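Local coordinates for functional macrophage inflammatory protein 1-alpha homolog (PDB 1ZXT) that is a viral CC chemokine of human herpesvirus 8 that probably signals by binding CCR-type chemokine receptors, at residues Asn57-Arg60 with Gln61-Arg65; Gly14-Gln17 with His18-Val22. One frame throughout, in Å; residues are numbered along the deposited sequence.

In the fold
Along the chain interaction 2 comes first, in the N-loop that leads from the two adjoining cysteines toward strand 25-30; interaction 1 follows after the three-stranded antiparallel sheet, on the C-terminal helix 57-64. Their centres lie about 11 Å apart, and the two touch directly: W58 CZ2 is 3.5 Å from Q17 O, and L62 CD2 is 3.8 Å from V22 CG2. Loop and helix therefore pack on each other as well as on the sheet, the helix against strands 25-30 and 40-44, the loop against strand 49-52. This is the chemokine fold, in which the N-loop commonly takes part in receptor binding, a role that can only be inferred for this segment.

Interaction 1: Asn57-Arg60 with Gln61-Arg65; sequences NWVR and QLMQR
W58 O to L62 N (3.2 Å), V59 O to M63 N (2.9 Å) and R60 O to Q64 N (3.0 Å) are successive i to i+4 hydrogen bonds that define one alpha-helix through 57-64, the C-terminal helix of the chemokine fold. N57 O accepts the bond before these, from Q61 N, and a weak second one from Q61 NE2 at 3.4 Å. The latter is possible because the Q61 chain runs extended beyond CG (chi2 -180°) back along the helix, over the carbonyl of N57. There the two terminal amides lie with their planes 23° apart, but the modelled ND2 and NE2 are both donors, so their proximity is not a hydrogen bond.

The W58 indole is directed to the loop, where it meets P19 and P20. V59 CG2 lies above one face of the indole, toward the rim, and L62 CD1 stands at its edge, near the ring plane. On the sheet-facing side, L62 continues onto L25 and L42, while V59 and M63 both reach V40, which places this side of the helix across strands 25-30 and 40-44. R60 leads elsewhere: N57 N lies over the rim of one face of its guanidinium, and NE makes a weak hydrogen bond to P54 O. Back on the sheet side, M63 SD packs 3.8 Å from V59 CG1.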
loop_
_atom_site.group_PDB
_atom_site.type_symbol
_atom_site.label_atom_id
_atom_site.label_comp_id
_atom_site.label_asym_id
_atom_site.label_seq_id
_atom_site.Cartn_x
_atom_site.Cartn_y
_atom_site.Cartn_z
ATOM N N ASN A 57 4.474 10.596 6.895
ATOM C CA ASN A 57 3.388 11.533 6.713
ATOM C C ASN A 57 2.921 11.686 5.252
ATOM O O ASN A 57 1.715 11.767 4.967
ATOM C CB ASN A 57 3.751 12.894 7.317
ATOM C CG ASN A 57 2.632 13.864 7.207
ATOM O OD1 ASN A 57 1.479 13.554 7.553
ATOM N ND2 ASN A 57 2.934 15.043 6.688
ATOM N N TRP A 58 3.857 11.745 4.314
ATOM C CA TRP A 58 3.420 11.881 2.927
ATOM C C TRP A 58 2.556 10.675 2.440
ATOM O O TRP A 58 1.641 10.805 1.651
ATOM C CB TRP A 58 4.582 12.189 1.979
ATOM C CG TRP A 58 5.554 11.120 1.749
ATOM C CD1 TRP A 58 6.782 10.972 2.348
ATOM C CD2 TRP A 58 5.413 9.982 0.854
ATOM N NE1 TRP A 58 7.412 9.840 1.868
ATOM C CE2 TRP A 58 6.605 9.223 0.950
ATOM C CE3 TRP A 58 4.425 9.555 -0.024
ATOM C CZ2 TRP A 58 6.830 8.095 0.173
ATOM C CZ3 TRP A 58 4.632 8.435 -0.772
ATOM C CH2 TRP A 58 5.834 7.689 -0.659
ATOM N N VAL A 59 2.841 9.508 2.933
ATOM C CA VAL A 59 2.033 8.320 2.585
ATOM C C VAL A 59 0.613 8.391 3.205
ATOM O O VAL A 59 -0.373 8.058 2.550
ATOM C CB VAL A 59 2.692 7.006 3.069
ATOM C CG1 VAL A 59 1.847 5.759 2.758
ATOM C CG2 VAL A 59 4.056 6.769 2.456
ATOM N N ARG A 60 0.525 8.820 4.461
ATOM C CA ARG A 60 -0.767 9.008 5.075
ATOM C C ARG A 60 -1.582 10.027 4.325
ATOM O O ARG A 60 -2.810 9.963 4.294
ATOM C CB ARG A 60 -0.609 9.475 6.516
ATOM C CG ARG A 60 -0.115 8.417 7.439
ATOM C CD ARG A 60 -0.091 8.889 8.881
ATOM N NE ARG A 60 1.199 8.561 9.475
ATOM C CZ ARG A 60 2.151 9.439 9.791
ATOM N NH1 ARG A 60 1.993 10.758 9.637
ATOM N NH2 ARG A 60 3.274 8.985 10.321
ATOM N N GLN A 61 -0.930 11.041 3.772
ATOM C CA GLN A 61 -1.677 12.100 3.101
ATOM C C GLN A 61 -2.228 11.605 1.803
ATOM O O GLN A 61 -3.339 11.954 1.447
ATOM C CB GLN A 61 -0.801 13.310 2.867
ATOM C CG GLN A 61 -0.398 13.987 4.141
ATOM C CD GLN A 61 0.485 15.211 3.843
ATOM O OE1 GLN A 61 -0.000 16.231 3.303
ATOM N NE2 GLN A 61 1.791 15.099 4.172
ATOM N N LEU A 62 -1.465 10.784 1.080
ATOM C CA LEU A 62 -1.997 10.145 -0.139
ATOM C C LEU A 62 -3.121 9.195 0.191
ATOM O O LEU A 62 -4.120 9.132 -0.518
ATOM C CB LEU A 62 -0.921 9.403 -0.894
ATOM C CG LEU A 62 0.129 10.221 -1.629
ATOM C CD1 LEU A 62 1.169 9.285 -2.136
ATOM C CD2 LEU A 62 -0.472 11.095 -2.758
ATOM N N MET A 63 -2.946 8.453 1.283
ATOM C CA MET A 63 -3.929 7.490 1.738
ATOM C C MET A 63 -5.277 8.205 1.921
ATOM O O MET A 63 -6.301 7.806 1.373
ATOM C CB MET A 63 -3.481 6.855 3.030
ATOM C CG MET A 63 -2.473 5.745 2.853
ATOM S SD MET A 63 -1.572 5.261 4.321
ATOM C CE MET A 63 -2.962 4.666 5.291
ATOM N N GLN A 64 -5.246 9.308 2.663
ATOM C CA GLN A 64 -6.414 10.161 2.854
ATOM C C GLN A 64 -7.120 10.566 1.569
ATOM O O GLN A 64 -8.344 10.674 1.540
ATOM C CB GLN A 64 -5.986 11.430 3.603
ATOM C CG GLN A 64 -5.775 11.201 5.104
ATOM C CD GLN A 64 -5.316 12.440 5.857
ATOM O OE1 GLN A 64 -5.562 13.569 5.428
ATOM N NE2 GLN A 64 -4.627 12.220 6.985
ATOM N N ARG A 65 -6.355 10.856 0.520
ATOM C CA ARG A 65 -6.945 11.275 -0.744
ATOM C C ARG A 65 -7.485 10.090 -1.562
ATOM O O ARG A 65 -8.070 10.340 -2.616
ATOM C CB ARG A 65 -5.943 12.021 -1.666
ATOM C CG ARG A 65 -5.053 13.126 -1.082
ATOM C CD ARG A 65 -5.620 13.852 0.084
ATOM N NE ARG A 65 -4.934 15.122 0.290
ATOM C CZ ARG A 65 -5.261 16.004 1.233
ATOM N NH1 ARG A 65 -6.271 15.762 2.078
ATOM N NH2 ARG A 65 -4.583 17.143 1.333
#

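Interaction 2: Gly14-Gln17 with His18-Val22; sequences GFQQ and HPPPV
Q16 and H18 are joined by the one hydrogen bond between 14-17 and 18-22, which makes it the main polar feature of this part of the N-loop in the chemokine fold. Q16 NE2 donates to H18 O at 2.7 Å. The acceptor lies only 6° out of the Q16 amide plane, and the C=O...N angle of 170° brings the donor in almost head-on to the carbonyl. Q16 can reach it because CG stands anti to the backbone N (chi1 -178°) and the chain stays extended beyond it, carrying the amide past Q17 to the next residue. The side chain thus spans a local bend with no regular helix or strand. A weak bond lies wholly within 14-17: Q17, bent at chi2, folds its amide back so that NE2 donates to F15 O at 3.3 Å.

A CH-pi contact accompanies these bonds. Q17 CB sits over one face of the H18 imidazole, 4.3 Å from the ring centroid and displaced toward the rim.

Van der Waals contacts form a third group, in which the prolines meet residues earlier in the loop through their CD atoms: P19 CD lies 3.7 Å from Q17 O, and P20 CD comes within 3.5 Å of Q16 NE2. The Q16 amide is consequently bonded to the H18 carbonyl and packed beside the P20 ring.

The loop has partners on both the helix and the sheet. Backbone hydrogen bonding ties Q16 to C51 of strand 49-52, and the side chains of Q16 and P20 touch I50 of that strand; P19 and P20 also pack on W58, and V22 on L62, along helix 57-64.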
loop_
_atom_site.group_PDB
_atom_site.type_symbol
_atom_site.label_atom_id
_atom_site.label_comp_id
_atom_site.label_asym_id
_atom_site.label_seq_id
_atom_site.Cartn_x
_atom_site.Cartn_y
_atom_site.Cartn_z
ATOM N N GLY A 14 10.950 -3.550 1.769
ATOM C CA GLY A 14 11.354 -2.368 1.051
ATOM C C GLY A 14 10.168 -1.486 0.729
ATOM O O GLY A 14 9.112 -1.933 0.269
ATOM N N PHE A 15 10.330 -0.213 0.981
ATOM C CA PHE A 15 9.303 0.734 0.559
ATOM C C PHE A 15 9.821 1.717 -0.442
ATOM O O PHE A 15 10.992 2.108 -0.418
ATOM C CB PHE A 15 8.772 1.500 1.737
ATOM C CG PHE A 15 8.175 0.675 2.806
ATOM C CD1 PHE A 15 6.937 0.136 2.674
ATOM C CD2 PHE A 15 8.845 0.447 3.979
ATOM C CE1 PHE A 15 6.359 -0.613 3.662
ATOM C CE2 PHE A 15 8.240 -0.322 5.007
ATOM C CZ PHE A 15 7.001 -0.840 4.828
ATOM N N GLN A 16 8.924 2.145 -1.303
ATOM C CA GLN A 16 9.137 3.298 -2.218
ATOM C C GLN A 16 9.294 4.593 -1.402
ATOM O O GLN A 16 8.371 5.006 -0.753
ATOM C CB GLN A 16 8.086 3.449 -3.289
ATOM C CG GLN A 16 8.365 4.634 -4.263
ATOM C CD GLN A 16 7.566 4.652 -5.619
ATOM O OE1 GLN A 16 7.431 3.602 -6.247
ATOM N NE2 GLN A 16 7.064 5.854 -6.075
ATOM N N GLN A 17 10.486 5.183 -1.501
ATOM C CA GLN A 17 10.828 6.380 -0.763
ATOM C C GLN A 17 10.339 7.670 -1.383
ATOM O O GLN A 17 10.142 8.643 -0.667
ATOM C CB GLN A 17 12.321 6.477 -0.610
ATOM C CG GLN A 17 12.888 5.322 0.195
ATOM C CD GLN A 17 12.367 5.323 1.620
ATOM O OE1 GLN A 17 12.559 6.328 2.353
ATOM N NE2 GLN A 17 11.735 4.208 2.038
ATOM N N HIS A 18 10.162 7.704 -2.708
ATOM C CA HIS A 18 9.760 8.908 -3.403
ATOM C C HIS A 18 8.339 8.760 -3.819
ATOM O O HIS A 18 7.980 7.756 -4.427
ATOM C CB HIS A 18 10.628 9.148 -4.634
ATOM C CG HIS A 18 12.080 8.984 -4.368
ATOM N ND1 HIS A 18 12.691 7.746 -4.379
ATOM C CD2 HIS A 18 13.024 9.882 -4.006
ATOM C CE1 HIS A 18 13.969 7.902 -4.080
ATOM N NE2 HIS A 18 14.200 9.193 -3.876
ATOM N N PRO A 19 7.523 9.725 -3.427
ATOM C CA PRO A 19 6.119 9.774 -3.794
ATOM C C PRO A 19 5.845 9.570 -5.265
ATOM O O PRO A 19 6.489 10.222 -6.109
ATOM C CB PRO A 19 5.698 11.170 -3.364
ATOM C CG PRO A 19 6.636 11.565 -2.324
ATOM C CD PRO A 19 7.920 10.900 -2.618
ATOM N N PRO A 20 4.906 8.674 -5.581
ATOM C CA PRO A 20 4.408 8.530 -6.956
ATOM C C PRO A 20 3.527 9.693 -7.377
ATOM O O PRO A 20 2.989 10.394 -6.493
ATOM C CB PRO A 20 3.565 7.199 -6.921
ATOM C CG PRO A 20 3.201 7.018 -5.503
ATOM C CD PRO A 20 4.348 7.631 -4.671
ATOM N N PRO A 21 3.281 9.844 -8.688
ATOM C CA PRO A 21 2.309 10.776 -9.160
ATOM C C PRO A 21 0.873 10.405 -8.748
ATOM O O PRO A 21 0.368 9.338 -9.086
ATOM C CB PRO A 21 2.404 10.627 -10.675
ATOM C CG PRO A 21 3.364 9.581 -10.996
ATOM C CD PRO A 21 3.889 9.118 -9.797
ATOM N N VAL A 22 0.216 11.327 -8.087
ATOM C CA VAL A 22 -1.118 11.124 -7.602
ATOM C C VAL A 22 -2.042 10.729 -8.769
ATOM O O VAL A 22 -2.934 9.938 -8.582
ATOM C CB VAL A 22 -1.694 12.413 -6.971
ATOM C CG1 VAL A 22 -2.990 12.077 -6.241
ATOM C CG2 VAL A 22 -0.665 13.123 -6.021
#